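Local coordinates for protein Rho guanine nucleotide exchange factor 3 (PDB 2Z0Q) that acts as a guanine nucleotide exchange factor for the small GTPases RhoA and RhoB, here represented by its DH-PH domain pair, at residues Glu59-Ile63 against Leu121-Lys125; Ile63-Leu67 against Phe152-Pro156; Thr66-Leu70 against Tyr111-Gln115; Val116-Ala120 against Ser205-Tyr210; Val231-Gly236 against His247-Gln252. All coordinates share one frame. Numbering follows the deposited sequence.

Contacts 1 to 3 lie inside the helical DH domain, contact 5 in the PH domain, and contact 4 at the DH-PH junction. Contacts 2 and 3 are closest, centres about 6 Å apart, sharing Thr-66 and Leu-67; contact 1 shares Ile-63 with contact 2, centres about 11 Å apart. Helix 107-125 threads contacts 3, 4 and 1 in turn. A salt bridge from Asp-154 OD1 to Lys-119 NZ (2.8 Å) ties contact 2 to contact 4. Contact 4 meets contact 5, centres about 11 Å apart, where Tyr-210 CD1 lies 3.3 Å from Phe-249 CE1 and Glu-206 OE2 reaches His-235 NE2 at 3.1 Å. Contacts 2 and 5, centres about 23 Å apart, do not touch.

Contact 1 (Glu59-Ile63 against Leu121-Lys125); sequences ELNQI and LLDHK
Two helical segments, 59-63 and 121-125, cross at -128° with their axes 11.6 Å apart at closest approach. The nearest CA atoms are Glu-59 and Leu-121 (7.9 Å) and Ile-63 and Leu-122 (8.0 Å), so side chains must span the gap. The apolar part centres on Leu-121, whose t,p rotamer places CD2 3.8 Å from Ile-63 CD1 and 3.8 Å from the backbone O of Glu-59. Ile-63, in the extended m,t rotamer, also brings CD1 to 4.1 Å from Leu-122 CD1. The polar part is a salt bridge: Lys-125, m,m at its base and extended beyond, sets NZ 2.7 Å from Glu-59 OE2, with a weak bond of 2.8 Å to Glu-59 OE1. OE1 also accepts from the backbone N of Thr-56. The contact joins helix 57-64 to the C-terminal end of helix 107-125 within the DH helical bundle. Long, flexible Glu and Lys suit its partly exposed margin, while Ile-63 and Leu-122 are buried beside Leu-121: charge pairing and hydrophobic burial together bridge widely spaced backbones.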
# COMPACT_ATOMS: atom_id res chain seq x y z
N GLU A 59 -19.69 1.19 -1.70
CA GLU A 59 -18.42 0.46 -1.66
C GLU A 59 -17.58 0.54 -2.93
O GLU A 59 -16.35 0.61 -2.84
CB GLU A 59 -18.68 -1.02 -1.33
CG GLU A 59 -19.31 -1.24 0.03
CD GLU A 59 -19.76 -2.67 0.24
OE1 GLU A 59 -20.17 -3.32 -0.75
OE2 GLU A 59 -19.71 -3.16 1.38
N LEU A 60 -18.23 0.51 -4.09
CA LEU A 60 -17.55 0.59 -5.37
C LEU A 60 -17.07 2.00 -5.60
O LEU A 60 -16.00 2.21 -6.19
CB LEU A 60 -18.48 0.17 -6.52
CG LEU A 60 -18.87 -1.30 -6.59
CD1 LEU A 60 -19.91 -1.52 -7.68
CD2 LEU A 60 -17.63 -2.13 -6.85
N ASN A 61 -17.88 2.97 -5.17
CA ASN A 61 -17.50 4.37 -5.35
C ASN A 61 -16.28 4.65 -4.51
O ASN A 61 -15.40 5.42 -4.92
CB ASN A 61 -18.62 5.32 -4.92
CG ASN A 61 -19.80 5.29 -5.87
OD1 ASN A 61 -19.65 5.24 -7.09
ND2 ASN A 61 -21.00 5.34 -5.30
N GLN A 62 -16.22 4.02 -3.34
CA GLN A 62 -15.10 4.22 -2.43
C GLN A 62 -13.82 3.53 -2.90
O GLN A 62 -12.74 3.79 -2.36
CB GLN A 62 -15.44 3.72 -1.03
CG GLN A 62 -14.53 4.33 0.04
CD GLN A 62 -14.62 3.62 1.37
OE1 GLN A 62 -15.71 3.40 1.90
NE2 GLN A 62 -13.47 3.27 1.93
N ILE A 63 -13.93 2.65 -3.88
CA ILE A 63 -12.76 1.94 -4.38
C ILE A 63 -12.24 2.47 -5.71
O ILE A 63 -11.03 2.62 -5.87
CB ILE A 63 -13.07 0.41 -4.47
CG1 ILE A 63 -13.19 -0.15 -3.04
CG2 ILE A 63 -11.97 -0.32 -5.23
CD1 ILE A 63 -13.57 -1.61 -2.97
N LEU A 121 -11.34 -1.68 3.48
CA LEU A 121 -12.57 -2.27 2.96
C LEU A 121 -12.23 -3.46 2.07
O LEU A 121 -12.85 -4.53 2.15
CB LEU A 121 -13.36 -1.24 2.17
CG LEU A 121 -14.52 -1.81 1.35
CD1 LEU A 121 -15.64 -2.29 2.28
CD2 LEU A 121 -15.03 -0.76 0.40
N LEU A 122 -11.25 -3.27 1.19
CA LEU A 122 -10.86 -4.33 0.28
C LEU A 122 -10.36 -5.56 1.03
O LEU A 122 -10.64 -6.69 0.62
CB LEU A 122 -9.78 -3.80 -0.67
CG LEU A 122 -9.60 -4.45 -2.03
CD1 LEU A 122 -10.97 -4.72 -2.68
CD2 LEU A 122 -8.76 -3.51 -2.92
N ASP A 123 -9.61 -5.37 2.11
CA ASP A 123 -9.11 -6.51 2.89
C ASP A 123 -10.29 -7.29 3.45
O ASP A 123 -10.27 -8.50 3.59
CB ASP A 123 -8.25 -6.06 4.08
CG ASP A 123 -6.87 -5.56 3.67
OD1 ASP A 123 -6.45 -5.84 2.53
OD2 ASP A 123 -6.20 -4.92 4.52
N HIS A 124 -11.35 -6.57 3.81
CA HIS A 124 -12.49 -7.24 4.37
C HIS A 124 -13.25 -8.03 3.30
O HIS A 124 -13.68 -9.16 3.55
CB HIS A 124 -13.40 -6.23 5.04
CG HIS A 124 -14.65 -6.84 5.60
ND1 HIS A 124 -14.62 -7.80 6.59
CD2 HIS A 124 -15.95 -6.63 5.31
CE1 HIS A 124 -15.86 -8.16 6.88
NE2 HIS A 124 -16.68 -7.46 6.12
N LYS A 125 -13.40 -7.43 2.12
CA LYS A 125 -14.11 -8.05 1.00
C LYS A 125 -13.52 -9.35 0.49
O LYS A 125 -14.24 -10.17 -0.07
CB LYS A 125 -14.23 -7.06 -0.16
CG LYS A 125 -15.21 -5.94 0.09
CD LYS A 125 -16.66 -6.44 0.11
CE LYS A 125 -17.62 -5.35 0.64
NZ LYS A 125 -19.07 -5.64 0.40

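Contact 2 (Ile63-Leu67 against Phe152-Pro156); sequences IFGTL and FLDIP
Segment 63-67 runs from helix 57-64 into the turn before the next helix; across from it, 152-154 have helical backbone angles and lead into helix 155-172, with Ile-155 N bonded to Phe-152 O at 3.1 Å. The nearest CA atoms are those of Ile-63 and Leu-153, 8.1 Å apart, and no hydrogen bond crosses. Ile-63, rotamer m,t, sets CG2 3.9 Å from Phe-152 CZ, at the edge of that ring, and 4.3 Å from CD2 of Leu-153 (m,t), while its backbone O lies 3.4 Å from the same Leu-153 CD2. Phe-64, chi1 m, places CE2 3.4 Å from Phe-152 CZ. These two rings are nearly parallel (18°), but with centroids 5.3 Å apart they barely overlap. Leu-67 in the extended m,t rotamer points toward the other segment: CD1 meets the edge of the Phe-152 ring at CE1 (3.3 Å) and lies 4.3 Å from Leu-153 CD2, and CD2 rests 3.7 Å from Pro-156 CG. Phe-152, chi1 p, has the reach and wide apolar rim to touch Ile-63, Phe-64 and Leu-67 with its far end; Pro-156, near the start of helix 155-172, offers a compact apolar surface. With helix 15-51 touching both phenylalanines and helix 107-125 touching Leu-67 and Leu-153, this is part of the buried hydrophobic core of the DH helical bundle.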
# COMPACT_ATOMS: atom_id res chain seq x y z
N ILE A 63 -13.93 2.65 -3.88
CA ILE A 63 -12.76 1.94 -4.38
C ILE A 63 -12.24 2.47 -5.71
O ILE A 63 -11.03 2.62 -5.87
CB ILE A 63 -13.07 0.41 -4.47
CG1 ILE A 63 -13.19 -0.15 -3.04
CG2 ILE A 63 -11.97 -0.32 -5.23
CD1 ILE A 63 -13.57 -1.61 -2.97
N PHE A 64 -13.12 2.78 -6.66
CA PHE A 64 -12.66 3.28 -7.97
C PHE A 64 -12.99 4.75 -8.21
O PHE A 64 -12.56 5.36 -9.19
CB PHE A 64 -13.28 2.44 -9.10
CG PHE A 64 -13.22 0.96 -8.86
CD1 PHE A 64 -14.06 0.36 -7.92
CD2 PHE A 64 -12.33 0.17 -9.58
CE1 PHE A 64 -14.00 -1.02 -7.69
CE2 PHE A 64 -12.28 -1.21 -9.37
CZ PHE A 64 -13.11 -1.80 -8.42
N GLY A 65 -13.77 5.32 -7.29
CA GLY A 65 -14.18 6.70 -7.41
C GLY A 65 -13.08 7.73 -7.60
O GLY A 65 -13.19 8.60 -8.47
N THR A 66 -12.03 7.65 -6.80
CA THR A 66 -10.97 8.64 -6.95
C THR A 66 -10.05 8.40 -8.12
O THR A 66 -9.54 9.36 -8.71
CB THR A 66 -10.12 8.75 -5.70
OG1 THR A 66 -10.97 8.78 -4.55
CG2 THR A 66 -9.30 10.05 -5.76
N LEU A 67 -9.85 7.14 -8.47
CA LEU A 67 -8.98 6.79 -9.60
C LEU A 67 -9.36 7.58 -10.83
O LEU A 67 -8.51 8.00 -11.60
CB LEU A 67 -9.04 5.29 -9.92
CG LEU A 67 -8.35 4.32 -8.96
CD1 LEU A 67 -8.50 2.91 -9.53
CD2 LEU A 67 -6.86 4.66 -8.79
N PHE A 152 -4.28 -3.17 -7.72
CA PHE A 152 -4.31 -2.13 -8.75
C PHE A 152 -4.39 -0.75 -8.09
O PHE A 152 -4.05 0.26 -8.69
CB PHE A 152 -5.51 -2.33 -9.67
CG PHE A 152 -6.81 -1.92 -9.05
CD1 PHE A 152 -7.37 -0.67 -9.33
CD2 PHE A 152 -7.48 -2.78 -8.17
CE1 PHE A 152 -8.57 -0.27 -8.73
CE2 PHE A 152 -8.68 -2.39 -7.56
CZ PHE A 152 -9.23 -1.13 -7.84
N LEU A 153 -4.86 -0.72 -6.84
CA LEU A 153 -4.97 0.54 -6.11
C LEU A 153 -3.60 1.12 -5.79
O LEU A 153 -3.48 2.32 -5.55
CB LEU A 153 -5.73 0.33 -4.79
CG LEU A 153 -7.23 0.05 -4.91
CD1 LEU A 153 -7.81 -0.09 -3.50
CD2 LEU A 153 -7.92 1.17 -5.66
N ASP A 154 -2.58 0.27 -5.78
CA ASP A 154 -1.23 0.73 -5.51
C ASP A 154 -0.58 1.32 -6.77
O ASP A 154 0.45 1.96 -6.65
CB ASP A 154 -0.32 -0.41 -5.02
CG ASP A 154 -0.77 -1.03 -3.68
OD1 ASP A 154 -1.27 -0.32 -2.77
OD2 ASP A 154 -0.58 -2.27 -3.55
N ILE A 155 -1.16 1.12 -7.96
CA ILE A 155 -0.56 1.65 -9.20
C ILE A 155 -0.22 3.16 -9.19
O ILE A 155 0.91 3.55 -9.51
CB ILE A 155 -1.45 1.32 -10.48
CG1 ILE A 155 -0.98 0.01 -11.11
CG2 ILE A 155 -1.35 2.42 -11.54
CD1 ILE A 155 -1.64 -0.31 -12.46
N PRO A 156 -1.17 4.02 -8.80
CA PRO A 156 -0.83 5.45 -8.80
C PRO A 156 0.29 5.83 -7.83
O PRO A 156 1.22 6.57 -8.20
CB PRO A 156 -2.16 6.13 -8.44
CG PRO A 156 -3.21 5.08 -8.85
CD PRO A 156 -2.58 3.80 -8.42

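Contact 3 (Thr66-Leu70 against Tyr111-Gln115); sequences TLDSL and YCSNQ
This is a buried contact of one aromatic side chain with the beginning of a helix, in the DH domain, where the start of helix 67-84 meets the N-terminal half of helix 107-125. The nearest CA atoms are those of Thr-66 and Tyr-111, 6.3 Å apart. Thr-66 precedes the helix, and about 67-70 form a weakly bonded helical turn with i to i+3 bonds: Thr-66 O accepts both Ser-69 N and Ser-69 OG, each at 2.7 Å, and Leu-70 N bonds to Leu-67 O at 3.0 Å. Segment 111-115 is helical. Tyr-111 points its CA-CB bond toward segment 66-70, and chi1 t with chi2 69° sets the ring among three of its residues. Leu-70 (m,t) lays CD1 over one face in a CH-pi contact, 3.8 Å from the ring centroid and 15° off the normal. Thr-66 (chi1 m) brings CG2 to the ring edge, 3.4 Å from Tyr-111 CD1. Leu-67 (m,t) approaches obliquely, CD2 3.6 Å from Tyr-111 CZ and 3.1 Å from Tyr-111 OH. Leucine methyls fit against a flat ring, while threonine's packs at its edge. Tyrosine adds a polar tip: its OH is hydrogen-bonded to the backbone O of Leu-153. Pro-156 of helix 155-172 touches Tyr-111, Leu-67 and Leu-70 alike, so the ring lies where three helices converge, while Cys-112 turns to Ile-198 and Thr-202 of helix 180-213.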
# COMPACT_ATOMS: atom_id res chain seq x y z
N THR A 66 -12.03 7.65 -6.80
CA THR A 66 -10.97 8.64 -6.95
C THR A 66 -10.05 8.40 -8.12
O THR A 66 -9.54 9.36 -8.71
CB THR A 66 -10.12 8.75 -5.70
OG1 THR A 66 -10.97 8.78 -4.55
CG2 THR A 66 -9.30 10.05 -5.76
N LEU A 67 -9.85 7.14 -8.47
CA LEU A 67 -8.98 6.79 -9.60
C LEU A 67 -9.36 7.58 -10.83
O LEU A 67 -8.51 8.00 -11.60
CB LEU A 67 -9.04 5.29 -9.92
CG LEU A 67 -8.35 4.32 -8.96
CD1 LEU A 67 -8.50 2.91 -9.53
CD2 LEU A 67 -6.86 4.66 -8.79
N ASP A 68 -10.66 7.79 -11.01
CA ASP A 68 -11.16 8.54 -12.15
C ASP A 68 -10.80 10.02 -12.13
O ASP A 68 -10.99 10.71 -13.13
CB ASP A 68 -12.69 8.40 -12.28
CG ASP A 68 -13.08 7.16 -13.05
OD1 ASP A 68 -12.57 6.99 -14.18
OD2 ASP A 68 -13.88 6.35 -12.52
N SER A 69 -10.33 10.53 -11.02
CA SER A 69 -9.93 11.93 -11.02
C SER A 69 -8.45 11.99 -11.45
O SER A 69 -7.98 13.02 -11.93
CB SER A 69 -10.12 12.55 -9.64
OG SER A 69 -9.17 12.07 -8.71
N LEU A 70 -7.73 10.88 -11.32
CA LEU A 70 -6.32 10.87 -11.69
C LEU A 70 -6.02 10.60 -13.15
O LEU A 70 -4.99 11.04 -13.68
CB LEU A 70 -5.57 9.85 -10.86
CG LEU A 70 -5.74 9.99 -9.36
CD1 LEU A 70 -4.91 8.92 -8.68
CD2 LEU A 70 -5.30 11.39 -8.92
N TYR A 111 -5.97 11.71 -3.02
CA TYR A 111 -6.03 10.29 -3.32
C TYR A 111 -5.30 9.41 -2.30
O TYR A 111 -5.87 8.44 -1.78
CB TYR A 111 -5.43 10.03 -4.70
CG TYR A 111 -5.48 8.58 -5.06
CD1 TYR A 111 -6.69 7.95 -5.33
CD2 TYR A 111 -4.32 7.82 -5.11
CE1 TYR A 111 -6.74 6.59 -5.64
CE2 TYR A 111 -4.36 6.46 -5.42
CZ TYR A 111 -5.57 5.86 -5.68
OH TYR A 111 -5.61 4.51 -6.00
N CYS A 112 -4.03 9.70 -2.05
CA CYS A 112 -3.30 8.87 -1.10
C CYS A 112 -3.85 8.90 0.31
O CYS A 112 -3.65 7.95 1.07
CB CYS A 112 -1.83 9.26 -1.09
SG CYS A 112 -1.07 8.92 -2.67
N SER A 113 -4.57 9.97 0.65
CA SER A 113 -5.14 10.09 1.99
C SER A 113 -6.37 9.19 2.18
O SER A 113 -6.66 8.78 3.30
CB SER A 113 -5.52 11.56 2.30
OG SER A 113 -6.68 11.98 1.59
N ASN A 114 -7.08 8.89 1.10
CA ASN A 114 -8.27 8.05 1.22
C ASN A 114 -7.98 6.59 0.91
O ASN A 114 -8.86 5.72 0.97
CB ASN A 114 -9.38 8.56 0.30
CG ASN A 114 -9.04 8.42 -1.18
OD1 ASN A 114 -8.45 7.41 -1.60
ND2 ASN A 114 -9.43 9.42 -1.98
N GLN A 115 -6.72 6.32 0.60
CA GLN A 115 -6.29 4.97 0.26
C GLN A 115 -6.49 3.99 1.44
O GLN A 115 -6.92 2.86 1.22
CB GLN A 115 -4.81 5.00 -0.16
CG GLN A 115 -4.35 3.80 -0.96
CD GLN A 115 -4.86 3.81 -2.38
OE1 GLN A 115 -5.96 4.28 -2.66
NE2 GLN A 115 -4.06 3.26 -3.29

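Contact 4 (Val116-Ala120 against Ser205-Tyr210); sequences VAAKA and SECRYY
The two helical segments cross at -55°, their axes 10.6 Å apart at closest approach. Helix 107-125 is kinked, the N atoms of Val-116 and Ala-117 lacking bonds to the preceding turn; regular bonding is seen in Ala-120 N to Val-116 O (2.9 Å). The nearest CA pair is Val-116 and Glu-206, at 5.9 Å. Val-116, chi1 p, is a knob in the hole formed by Ser-205, Glu-206, Tyr-209 and Tyr-210, with CG2 3.7 Å from both Tyr-209 CD2 and Tyr-210 CE2. This single knob-into-hole packs helix 107-125 against the C-terminal end of the long final DH helix, 180-213, which runs on to the PH domain: Glu-206 hydrogen-bonds His-235, and Tyr-210 also meets Phe-249 and Tyr-269. Small alanines let Tyr-209 (chi1 t) and Tyr-210 (chi1 m) lie close: Ala-120 CB is 3.6 Å from Tyr-209 CE2 and 3.5 Å from Tyr-210 OH, and Ala-117 CB 4.0 Å from Tyr-209 CE1. The phenol tips reach backbone carbonyls through water: the O of water 1 donates to Val-116 O (3.1 Å) and bonds Tyr-210 OH (2.5 Å); that of water 2 donates to Ala-117 O (2.8 Å) and bonds Tyr-209 OH (3.0 Å).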
# COMPACT_ATOMS: atom_id res chain seq x y z
N VAL A 116 -6.21 4.42 2.68
CA VAL A 116 -6.35 3.48 3.82
C VAL A 116 -7.77 2.96 3.97
O VAL A 116 -7.96 1.76 4.20
CB VAL A 116 -5.86 4.10 5.18
CG1 VAL A 116 -6.73 5.24 5.61
CG2 VAL A 116 -5.87 3.03 6.26
N ALA A 117 -8.77 3.83 3.84
CA ALA A 117 -10.15 3.36 3.96
C ALA A 117 -10.48 2.35 2.86
O ALA A 117 -11.12 1.34 3.12
CB ALA A 117 -11.11 4.55 3.89
N ALA A 118 -10.02 2.59 1.63
CA ALA A 118 -10.28 1.67 0.52
C ALA A 118 -9.59 0.32 0.71
O ALA A 118 -10.17 -0.74 0.46
CB ALA A 118 -9.82 2.31 -0.83
N LYS A 119 -8.35 0.36 1.17
CA LYS A 119 -7.60 -0.86 1.40
C LYS A 119 -8.21 -1.65 2.55
O LYS A 119 -8.26 -2.88 2.49
CB LYS A 119 -6.13 -0.57 1.72
CG LYS A 119 -5.36 -0.09 0.52
CD LYS A 119 -3.89 0.11 0.86
CE LYS A 119 -3.03 -0.21 -0.35
NZ LYS A 119 -1.60 -0.10 0.02
N ALA A 120 -8.65 -0.95 3.58
CA ALA A 120 -9.26 -1.64 4.73
C ALA A 120 -10.52 -2.37 4.27
O ALA A 120 -10.78 -3.52 4.63
CB ALA A 120 -9.60 -0.65 5.83
N SER A 205 -2.14 9.02 8.60
CA SER A 205 -3.53 8.72 8.34
C SER A 205 -3.83 7.25 8.63
O SER A 205 -4.86 6.93 9.22
CB SER A 205 -3.90 9.06 6.89
OG SER A 205 -3.27 8.18 5.97
N GLU A 206 -2.90 6.37 8.26
CA GLU A 206 -3.10 4.94 8.51
C GLU A 206 -3.22 4.63 10.00
O GLU A 206 -4.15 3.92 10.43
CB GLU A 206 -1.97 4.13 7.89
CG GLU A 206 -2.27 2.65 7.93
CD GLU A 206 -1.21 1.80 7.22
OE1 GLU A 206 -0.02 1.98 7.54
OE2 GLU A 206 -1.60 0.94 6.38
N CYS A 207 -2.29 5.16 10.78
CA CYS A 207 -2.26 4.97 12.23
C CYS A 207 -3.55 5.52 12.88
O CYS A 207 -4.16 4.87 13.72
CB CYS A 207 -1.02 5.67 12.81
SG CYS A 207 -0.80 5.51 14.55
N ARG A 208 -3.97 6.71 12.47
CA ARG A 208 -5.18 7.32 13.02
C ARG A 208 -6.44 6.51 12.64
O ARG A 208 -7.34 6.28 13.49
CB ARG A 208 -5.27 8.76 12.50
CG ARG A 208 -6.34 9.62 13.16
CD ARG A 208 -6.30 11.08 12.61
NE ARG A 208 -6.55 11.15 11.16
CZ ARG A 208 -5.63 11.47 10.24
NH1 ARG A 208 -4.38 11.78 10.59
NH2 ARG A 208 -5.97 11.48 8.96
N TYR A 209 -6.52 6.11 11.39
CA TYR A 209 -7.66 5.34 10.87
C TYR A 209 -7.88 4.06 11.68
O TYR A 209 -9.01 3.76 12.11
CB TYR A 209 -7.42 4.93 9.41
CG TYR A 209 -8.55 4.08 8.83
CD1 TYR A 209 -9.68 4.69 8.30
CD2 TYR A 209 -8.50 2.69 8.87
CE1 TYR A 209 -10.75 3.94 7.83
CE2 TYR A 209 -9.57 1.91 8.39
CZ TYR A 209 -10.70 2.56 7.88
OH TYR A 209 -11.79 1.84 7.48
N TYR A 210 -6.82 3.28 11.89
CA TYR A 210 -7.03 2.04 12.63
C TYR A 210 -7.25 2.27 14.12
O TYR A 210 -8.07 1.58 14.72
CB TYR A 210 -5.89 1.04 12.36
CG TYR A 210 -6.01 0.47 10.97
CD1 TYR A 210 -7.06 -0.38 10.63
CD2 TYR A 210 -5.07 0.79 9.97
CE1 TYR A 210 -7.18 -0.92 9.37
CE2 TYR A 210 -5.19 0.26 8.69
CZ TYR A 210 -6.25 -0.60 8.40
OH TYR A 210 -6.38 -1.13 7.15
O HOH W 1 -5.60 -0.07 5.08
O HOH W 2 -13.31 1.66 4.91

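Contact 5 (Val231-Gly236 against His247-Gln252); sequences VLCCHG and HVFLFQ
A classic beta bulge interrupts the antiparallel hairpin of strands 232-240 and 245-251 in the PH domain. The strand axes approach to 4.7 Å, their directions at 162°. Leu-232/Phe-251 and His-235/Phe-249 are non-hydrogen-bonded pairs; Cys-234/Leu-250 and Gly-236/Val-248 are hydrogen-bonded pairs. At the bulge, Cys-233, with helical angles (-58/-48), and Cys-234 both face Leu-250: its O accepts weak bonds from Cys-233 N (2.9 Å) and Cys-234 N (3.5 Å), while Leu-250 N donates to Cys-234 O (2.9 Å). Regular bonds join Gly-236 N to Val-248 O (3.0 Å) and Val-248 N to Gly-236 O (2.9 Å); beyond the bulge Gln-252 N donates to Val-231 O (3.1 Å). The hairpin belongs to the curled PH sheet; Cys-234 and Val-248 face Trp-337 of helix 331-345, whereas Leu-232 and Phe-251 meet helix 180-213. Leu-232, rotamer t,p, lays CD1 over the Phe-251 ring, 3.7 Å from its centroid. His-235 ND1 and His-247 NE2 share a hydrogen bond of 2.8 Å, in a cluster with Phe-249, whose CD1 is 3.5 Å from His-235 CB. Gly-236 has phi/psi of 168/171, where a CB would clash with the preceding carbonyl; its CA lies over the His-247 ring, 4.1 Å from the centroid.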
# COMPACT_ATOMS: atom_id res chain seq x y z
N VAL A 231 2.90 5.89 15.06
CA VAL A 231 3.41 5.08 13.96
C VAL A 231 2.87 3.65 13.95
O VAL A 231 2.92 2.97 14.97
CB VAL A 231 4.97 5.02 13.98
CG1 VAL A 231 5.45 4.53 15.33
CG2 VAL A 231 5.49 4.13 12.88
N LEU A 232 2.32 3.22 12.82
CA LEU A 232 1.89 1.83 12.70
C LEU A 232 3.02 1.19 11.88
O LEU A 232 3.11 1.39 10.66
CB LEU A 232 0.55 1.72 11.97
CG LEU A 232 -0.20 0.40 11.91
CD1 LEU A 232 -0.28 -0.23 13.35
CD2 LEU A 232 -1.62 0.62 11.34
N CYS A 233 3.89 0.44 12.55
CA CYS A 233 5.02 -0.23 11.91
C CYS A 233 4.55 -1.17 10.81
O CYS A 233 5.09 -1.18 9.70
CB CYS A 233 5.86 -0.98 12.95
SG CYS A 233 6.42 -0.01 14.36
N CYS A 234 3.56 -2.01 11.12
CA CYS A 234 2.99 -2.90 10.12
C CYS A 234 1.70 -3.48 10.68
O CYS A 234 1.45 -3.37 11.89
CB CYS A 234 3.95 -4.04 9.75
SG CYS A 234 4.17 -5.27 11.06
N HIS A 235 0.87 -4.05 9.81
CA HIS A 235 -0.38 -4.67 10.25
C HIS A 235 -0.83 -5.65 9.17
O HIS A 235 -0.40 -5.58 8.01
CB HIS A 235 -1.46 -3.58 10.54
CG HIS A 235 -2.03 -2.94 9.31
ND1 HIS A 235 -3.14 -3.43 8.66
CD2 HIS A 235 -1.58 -1.90 8.55
CE1 HIS A 235 -3.34 -2.74 7.55
NE2 HIS A 235 -2.40 -1.81 7.46
N GLY A 236 -1.70 -6.59 9.54
CA GLY A 236 -2.13 -7.53 8.54
C GLY A 236 -2.89 -8.69 9.16
O GLY A 236 -2.94 -8.82 10.39
N HIS A 247 -6.66 -9.78 12.86
CA HIS A 247 -6.00 -8.67 12.20
C HIS A 247 -5.10 -8.13 13.30
O HIS A 247 -5.57 -7.70 14.38
CB HIS A 247 -6.94 -7.56 11.71
CG HIS A 247 -6.28 -6.67 10.72
ND1 HIS A 247 -6.48 -6.79 9.36
CD2 HIS A 247 -5.33 -5.72 10.88
CE1 HIS A 247 -5.67 -5.96 8.72
NE2 HIS A 247 -4.96 -5.29 9.63
N VAL A 248 -3.80 -8.15 13.04
CA VAL A 248 -2.86 -7.73 14.04
C VAL A 248 -2.19 -6.40 13.67
O VAL A 248 -1.82 -6.18 12.53
CB VAL A 248 -1.80 -8.84 14.25
CG1 VAL A 248 -0.79 -8.42 15.27
CG2 VAL A 248 -2.51 -10.13 14.66
N PHE A 249 -2.01 -5.57 14.68
CA PHE A 249 -1.43 -4.24 14.51
C PHE A 249 -0.20 -4.06 15.39
O PHE A 249 -0.26 -4.14 16.62
CB PHE A 249 -2.46 -3.17 14.94
CG PHE A 249 -3.71 -3.16 14.11
CD1 PHE A 249 -3.77 -2.47 12.90
CD2 PHE A 249 -4.84 -3.86 14.54
CE1 PHE A 249 -4.93 -2.48 12.12
CE2 PHE A 249 -5.98 -3.86 13.78
CZ PHE A 249 -6.04 -3.17 12.56
N LEU A 250 0.93 -3.78 14.74
CA LEU A 250 2.14 -3.50 15.47
C LEU A 250 2.36 -1.97 15.46
O LEU A 250 2.83 -1.40 14.48
CB LEU A 250 3.36 -4.17 14.81
CG LEU A 250 4.69 -3.79 15.51
CD1 LEU A 250 4.72 -4.30 16.97
CD2 LEU A 250 5.84 -4.37 14.72
N PHE A 251 1.98 -1.31 16.55
CA PHE A 251 2.24 0.12 16.68
C PHE A 251 3.68 0.16 17.22
O PHE A 251 4.20 -0.86 17.67
CB PHE A 251 1.26 0.75 17.68
CG PHE A 251 -0.16 0.84 17.16
CD1 PHE A 251 -0.53 1.85 16.25
CD2 PHE A 251 -1.12 -0.07 17.57
CE1 PHE A 251 -1.84 1.93 15.76
CE2 PHE A 251 -2.42 -0.01 17.10
CZ PHE A 251 -2.79 1.01 16.18
N GLN A 252 4.35 1.32 17.18
CA GLN A 252 5.74 1.33 17.62
C GLN A 252 6.02 0.69 18.96
O GLN A 252 7.00 -0.05 19.12
CB GLN A 252 6.27 2.77 17.65
CG GLN A 252 7.78 2.86 17.88
CD GLN A 252 8.56 2.34 16.69
OE1 GLN A 252 8.84 1.15 16.58
NE2 GLN A 252 8.92 3.25 15.76